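Long-range contact in phage-related protein (Bordetella bronchiseptica RB50, PDB 3BJQ), which is probably a phage major capsid protein, a coat subunit of the viral shell: residues H20-G31 against N113-E124. Numbering follows the deposited sequence.
With PG4 (tetraethylene glycol), chain V.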
loop_
_atom_site.group_PDB
_atom_site.type_symbol
_atom_site.label_atom_id
_atom_site.label_comp_id
_atom_site.label_asym_id
_atom_site.label_seq_id
_atom_site.Cartn_x
_atom_site.Cartn_y
_atom_site.Cartn_z
ATOM N N HIS E 20 17.813 -14.375 -6.639
ATOM C CA HIS E 20 17.892 -15.783 -6.227
ATOM C C HIS E 20 19.347 -16.290 -6.104
ATOM O O HIS E 20 19.681 -16.931 -5.113
ATOM C CB HIS E 20 17.085 -16.666 -7.169
ATOM C CG HIS E 20 17.267 -18.128 -6.917
ATOM N ND1 HIS E 20 16.491 -18.827 -6.018
ATOM C CD2 HIS E 20 18.156 -19.019 -7.424
ATOM C CE1 HIS E 20 16.884 -20.091 -5.996
ATOM N NE2 HIS E 20 17.894 -20.234 -6.837
ATOM N N ALA E 21 20.200 -15.993 -7.092
ATOM C CA ALA E 21 21.613 -16.393 -7.066
ATOM C C ALA E 21 22.351 -15.825 -5.857
ATOM O O ALA E 21 23.238 -16.490 -5.324
ATOM C CB ALA E 21 22.367 -15.969 -8.355
ATOM N N ARG E 22 22.020 -14.592 -5.462
ATOM C CA ARG E 22 22.669 -13.952 -4.303
ATOM C C ARG E 22 22.315 -14.587 -2.972
ATOM O O ARG E 22 23.059 -14.449 -2.024
ATOM C CB ARG E 22 22.321 -12.472 -4.214
ATOM C CG ARG E 22 22.822 -11.672 -5.353
ATOM C CD ARG E 22 22.618 -10.221 -5.080
ATOM N NE ARG E 22 23.125 -9.415 -6.185
ATOM C CZ ARG E 22 22.411 -9.043 -7.239
ATOM N NH1 ARG E 22 21.134 -9.397 -7.346
ATOM N NH2 ARG E 22 22.974 -8.301 -8.191
ATOM N N GLY E 23 21.179 -15.262 -2.918
ATOM C CA GLY E 23 20.756 -16.001 -1.729
ATOM C C GLY E 23 21.211 -17.448 -1.675
ATOM O O GLY E 23 20.910 -18.143 -0.697
ATOM N N TYR E 24 21.950 -17.902 -2.708
ATOM C CA TYR E 24 22.453 -19.278 -2.792
ATOM C C TYR E 24 23.466 -19.545 -1.692
ATOM O O TYR E 24 24.412 -18.789 -1.550
ATOM C CB TYR E 24 23.127 -19.518 -4.150
ATOM C CG TYR E 24 23.651 -20.932 -4.393
ATOM C CD1 TYR E 24 22.851 -21.887 -4.998
ATOM C CD2 TYR E 24 24.953 -21.290 -4.070
ATOM C CE1 TYR E 24 23.313 -23.174 -5.227
ATOM C CE2 TYR E 24 25.427 -22.591 -4.293
ATOM C CZ TYR E 24 24.587 -23.524 -4.860
ATOM O OH TYR E 24 25.015 -24.794 -5.114
ATOM N N ARG E 25 23.244 -20.611 -0.928
ATOM C CA ARG E 25 24.096 -21.006 0.186
ATOM C C ARG E 25 24.515 -22.466 0.058
ATOM O O ARG E 25 23.778 -23.295 -0.447
ATOM C CB ARG E 25 23.347 -20.844 1.519
ATOM C CG ARG E 25 22.803 -19.446 1.777
ATOM C CD ARG E 25 23.931 -18.474 2.079
ATOM N NE ARG E 25 23.413 -17.136 2.370
ATOM C CZ ARG E 25 23.356 -16.118 1.512
ATOM N NH1 ARG E 25 23.804 -16.223 0.261
ATOM N NH2 ARG E 25 22.849 -14.964 1.924
ATOM N N GLN E 26 25.734 -22.755 0.494
ATOM C CA GLN E 26 26.258 -24.108 0.582
ATOM C C GLN E 26 26.872 -24.185 1.974
ATOM O O GLN E 26 28.027 -23.850 2.171
ATOM C CB GLN E 26 27.314 -24.340 -0.503
ATOM C CG GLN E 26 26.770 -24.761 -1.845
ATOM C CD GLN E 26 26.417 -26.231 -1.927
ATOM O OE1 GLN E 26 26.711 -27.004 -1.029
ATOM N NE2 GLN E 26 25.798 -26.625 -3.018
ATOM N N SER E 27 26.070 -24.609 2.940
ATOM C CA SER E 27 26.454 -24.572 4.341
ATOM C C SER E 27 27.646 -25.463 4.735
ATOM O O SER E 27 28.316 -25.174 5.718
ATOM C CB SER E 27 25.244 -24.928 5.206
ATOM O OG SER E 27 24.888 -26.286 4.969
ATOM N N THR E 28 27.931 -26.521 3.976
ATOM C CA THR E 28 29.059 -27.381 4.314
ATOM C C THR E 28 30.385 -26.923 3.662
ATOM O O THR E 28 31.448 -27.492 3.966
ATOM C CB THR E 28 28.786 -28.871 4.003
ATOM O OG1 THR E 28 28.853 -29.109 2.591
ATOM C CG2 THR E 28 27.445 -29.302 4.586
ATOM N N LEU E 29 30.313 -25.929 2.764
ATOM C CA LEU E 29 31.518 -25.335 2.189
ATOM C C LEU E 29 31.932 -24.184 3.109
ATOM O O LEU E 29 31.102 -23.377 3.502
ATOM C CB LEU E 29 31.286 -24.860 0.760
ATOM C CG LEU E 29 30.812 -25.923 -0.237
ATOM C CD1 LEU E 29 30.743 -25.308 -1.600
ATOM C CD2 LEU E 29 31.713 -27.121 -0.266
ATOM N N ILE E 30 33.217 -24.118 3.456
ATOM C CA ILE E 30 33.677 -23.181 4.472
ATOM C C ILE E 30 34.669 -22.127 3.956
ATOM O O ILE E 30 35.115 -21.290 4.729
ATOM C CB ILE E 30 34.252 -23.940 5.696
ATOM C CG1 ILE E 30 35.436 -24.826 5.286
ATOM C CG2 ILE E 30 33.144 -24.796 6.353
ATOM C CD1 ILE E 30 36.447 -25.079 6.361
ATOM N N GLY E 31 34.968 -22.129 2.653
ATOM C CA GLY E 31 35.922 -21.175 2.070
ATOM C C GLY E 31 35.627 -19.718 2.367
ATOM O O GLY E 31 36.528 -18.943 2.694
ATOM N N ASN E 113 21.184 -22.855 -10.091
ATOM C CA ASN E 113 21.781 -23.558 -8.971
ATOM C C ASN E 113 22.895 -24.507 -9.394
ATOM O O ASN E 113 23.901 -24.622 -8.717
ATOM C CB ASN E 113 20.706 -24.358 -8.221
ATOM C CG ASN E 113 19.820 -23.483 -7.342
ATOM O OD1 ASN E 113 20.124 -22.321 -7.069
ATOM N ND2 ASN E 113 18.716 -24.037 -6.927
ATOM N N THR E 114 22.666 -25.225 -10.478
ATOM C CA THR E 114 23.617 -26.161 -11.016
ATOM C C THR E 114 24.969 -25.522 -11.259
ATOM O O THR E 114 26.008 -26.025 -10.775
ATOM C CB THR E 114 23.054 -26.739 -12.317
ATOM O OG1 THR E 114 21.873 -27.481 -11.981
ATOM C CG2 THR E 114 24.065 -27.628 -13.056
ATOM N N VAL E 115 24.957 -24.394 -11.960
ATOM C CA VAL E 115 26.207 -23.683 -12.261
ATOM C C VAL E 115 26.809 -22.991 -11.024
ATOM O O VAL E 115 28.034 -22.934 -10.877
ATOM C CB VAL E 115 26.032 -22.716 -13.461
ATOM C CG1 VAL E 115 25.537 -23.490 -14.653
ATOM C CG2 VAL E 115 25.086 -21.605 -13.126
ATOM N N LEU E 116 25.967 -22.513 -10.109
ATOM C CA LEU E 116 26.462 -21.902 -8.898
ATOM C C LEU E 116 27.207 -22.937 -8.051
ATOM O O LEU E 116 28.182 -22.598 -7.386
ATOM C CB LEU E 116 25.326 -21.230 -8.102
ATOM C CG LEU E 116 24.725 -19.959 -8.726
ATOM C CD1 LEU E 116 23.595 -19.404 -7.886
ATOM C CD2 LEU E 116 25.836 -18.909 -8.884
ATOM N N ARG E 117 26.747 -24.184 -8.061
ATOM C CA ARG E 117 27.427 -25.228 -7.271
ATOM C C ARG E 117 28.808 -25.535 -7.797
ATOM O O ARG E 117 29.732 -25.794 -7.030
ATOM C CB ARG E 117 26.660 -26.537 -7.217
ATOM C CG ARG E 117 27.355 -27.477 -6.199
ATOM C CD ARG E 117 26.890 -28.854 -6.253
ATOM N NE ARG E 117 27.490 -29.714 -5.221
ATOM C CZ ARG E 117 28.524 -30.535 -5.394
ATOM N NH1 ARG E 117 29.202 -30.574 -6.522
ATOM N NH2 ARG E 117 28.909 -31.299 -4.383
ATOM N N ILE E 118 28.928 -25.558 -9.111
ATOM C CA ILE E 118 30.204 -25.708 -9.770
ATOM C C ILE E 118 31.162 -24.594 -9.367
ATOM O O ILE E 118 32.329 -24.838 -9.072
ATOM C CB ILE E 118 30.034 -25.653 -11.303
ATOM C CG1 ILE E 118 29.336 -26.907 -11.816
ATOM C CG2 ILE E 118 31.373 -25.515 -11.983
ATOM C CD1 ILE E 118 30.266 -27.869 -12.551
HETATM N N MSE E 119 30.669 -23.360 -9.373
HETATM C CA MSE E 119 31.486 -22.215 -8.976
HETATM C C MSE E 119 31.839 -22.255 -7.497
HETATM O O MSE E 119 32.907 -21.795 -7.081
HETATM C CB MSE E 119 30.759 -20.904 -9.300
HETATM C CG MSE E 119 30.750 -20.588 -10.791
HETATM SE SE MSE E 119 29.504 -19.172 -11.281
HETATM C CE MSE E 119 29.865 -19.157 -13.209
ATOM N N ALA E 120 30.922 -22.769 -6.699
ATOM C CA ALA E 120 31.125 -22.875 -5.256
ATOM C C ALA E 120 32.220 -23.860 -4.888
ATOM O O ALA E 120 33.031 -23.627 -3.974
ATOM C CB ALA E 120 29.833 -23.246 -4.602
ATOM N N LEU E 121 32.271 -24.962 -5.622
ATOM C CA LEU E 121 33.255 -25.991 -5.375
ATOM C C LEU E 121 34.626 -25.529 -5.859
ATOM O O LEU E 121 35.628 -25.818 -5.226
ATOM C CB LEU E 121 32.805 -27.308 -6.049
ATOM C CG LEU E 121 33.276 -28.649 -5.482
ATOM C CD1 LEU E 121 33.133 -28.706 -3.955
ATOM C CD2 LEU E 121 32.511 -29.810 -6.145
ATOM N N ALA E 122 34.676 -24.824 -6.988
ATOM C CA ALA E 122 35.940 -24.274 -7.493
ATOM C C ALA E 122 36.490 -23.245 -6.500
ATOM O O ALA E 122 37.689 -23.205 -6.226
ATOM C CB ALA E 122 35.740 -23.634 -8.838
ATOM N N HIS E 123 35.602 -22.423 -5.951
ATOM C CA HIS E 123 35.991 -21.441 -4.917
ATOM C C HIS E 123 36.560 -22.126 -3.673
ATOM O O HIS E 123 37.555 -21.699 -3.114
ATOM C CB HIS E 123 34.787 -20.581 -4.552
ATOM C CG HIS E 123 35.061 -19.599 -3.478
ATOM N ND1 HIS E 123 34.729 -19.839 -2.157
ATOM C CD2 HIS E 123 35.671 -18.395 -3.502
ATOM C CE1 HIS E 123 35.101 -18.812 -1.420
ATOM N NE2 HIS E 123 35.672 -17.917 -2.207
ATOM N N GLU E 124 35.894 -23.188 -3.241
ATOM C CA GLU E 124 36.337 -23.969 -2.109
ATOM C C GLU E 124 37.775 -24.469 -2.307
ATOM O O GLU E 124 38.610 -24.408 -1.404
ATOM C CB GLU E 124 35.407 -25.177 -1.891
ATOM C CG GLU E 124 35.668 -25.917 -0.549
ATOM C CD GLU E 124 35.034 -25.197 0.683
ATOM O OE1 GLU E 124 34.605 -24.035 0.542
ATOM O OE2 GLU E 124 34.947 -25.803 1.790
HETATM O O1 PG4 V . 25.459 -29.341 -3.573
HETATM C C1 PG4 V . 25.106 -29.931 -2.317
HETATM C C2 PG4 V . 26.125 -30.923 -1.786
HETATM O O2 PG4 V . 27.444 -30.393 -1.932
HETATM C C3 PG4 V . 28.215 -30.369 -0.728
HETATM C C4 PG4 V . 29.670 -30.195 -1.122
HETATM O O3 PG4 V . 30.138 -31.481 -1.484
HETATM C C5 PG4 V . 31.426 -31.488 -2.100
HETATM C C6 PG4 V . 32.027 -32.886 -2.023
HETATM O O4 PG4 V . 31.937 -33.595 -0.763
HETATM C C7 PG4 V . 31.633 -32.906 0.476
HETATM C C8 PG4 V . 30.218 -33.111 1.047
HETATM O O5 PG4 V . 30.213 -33.979 2.198
HETATM O O HOH W 1 23.176 -26.372 -5.977
HETATM O O HOH W 2 34.178 -28.000 3.161
#
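Y24 lays its ring flat over L116, where the loop leaving helix 15-22 runs along the long helix 105-131 of this probable major capsid protein. CB of L116 stands 3.8 Å from the Y24 ring centroid and only 1° off its normal, a CH-pi contact over the middle of one face. With CG anti to the backbone N (chi1 -178°), the tyrosine reaches across onto the helix, and its OH comes to 3.2 Å from CB of R117. That hydroxyl also accepts a nearly straight bond from NE2 of Q26, in the plane of the amide, and meets a water in the plane of the ring. Before the tyrosine, H20 and N113 cross at about a right angle; NE2 of H20 donates to OD1 of N113, tilted from the carbonyl plane, while A21 puts its CB against CD1 of L116.

Further along, Q26 and the extended R117 side chain share a tetraethylene glycol, probably from the crystallisation liquor: NE2 of Q26 and NE of R117 both donate to its O1. NH2 of R117 also hydrogen-bonds to OD1 of N59 of a neighbouring subunit, and the R117 guanidinium makes a cation-pi contact with Y58 of that subunit. After the type I turn Q26-L29, L29 rests CD1 on CB of A120, 3.8 Å away.

E124 finishes the join. Bent at chi2, it turns its carboxylate to two consecutive backbone amides, and OE2 has further partners in W241 NE1 and a water that also bonds to O of T28. G31 N reaches OE1 of E124 at 2.9 Å from the syn side, 33° out of the carboxylate plane, whereas I30 N meets the syn lone pair of OE2 of E124 at 2.9 Å.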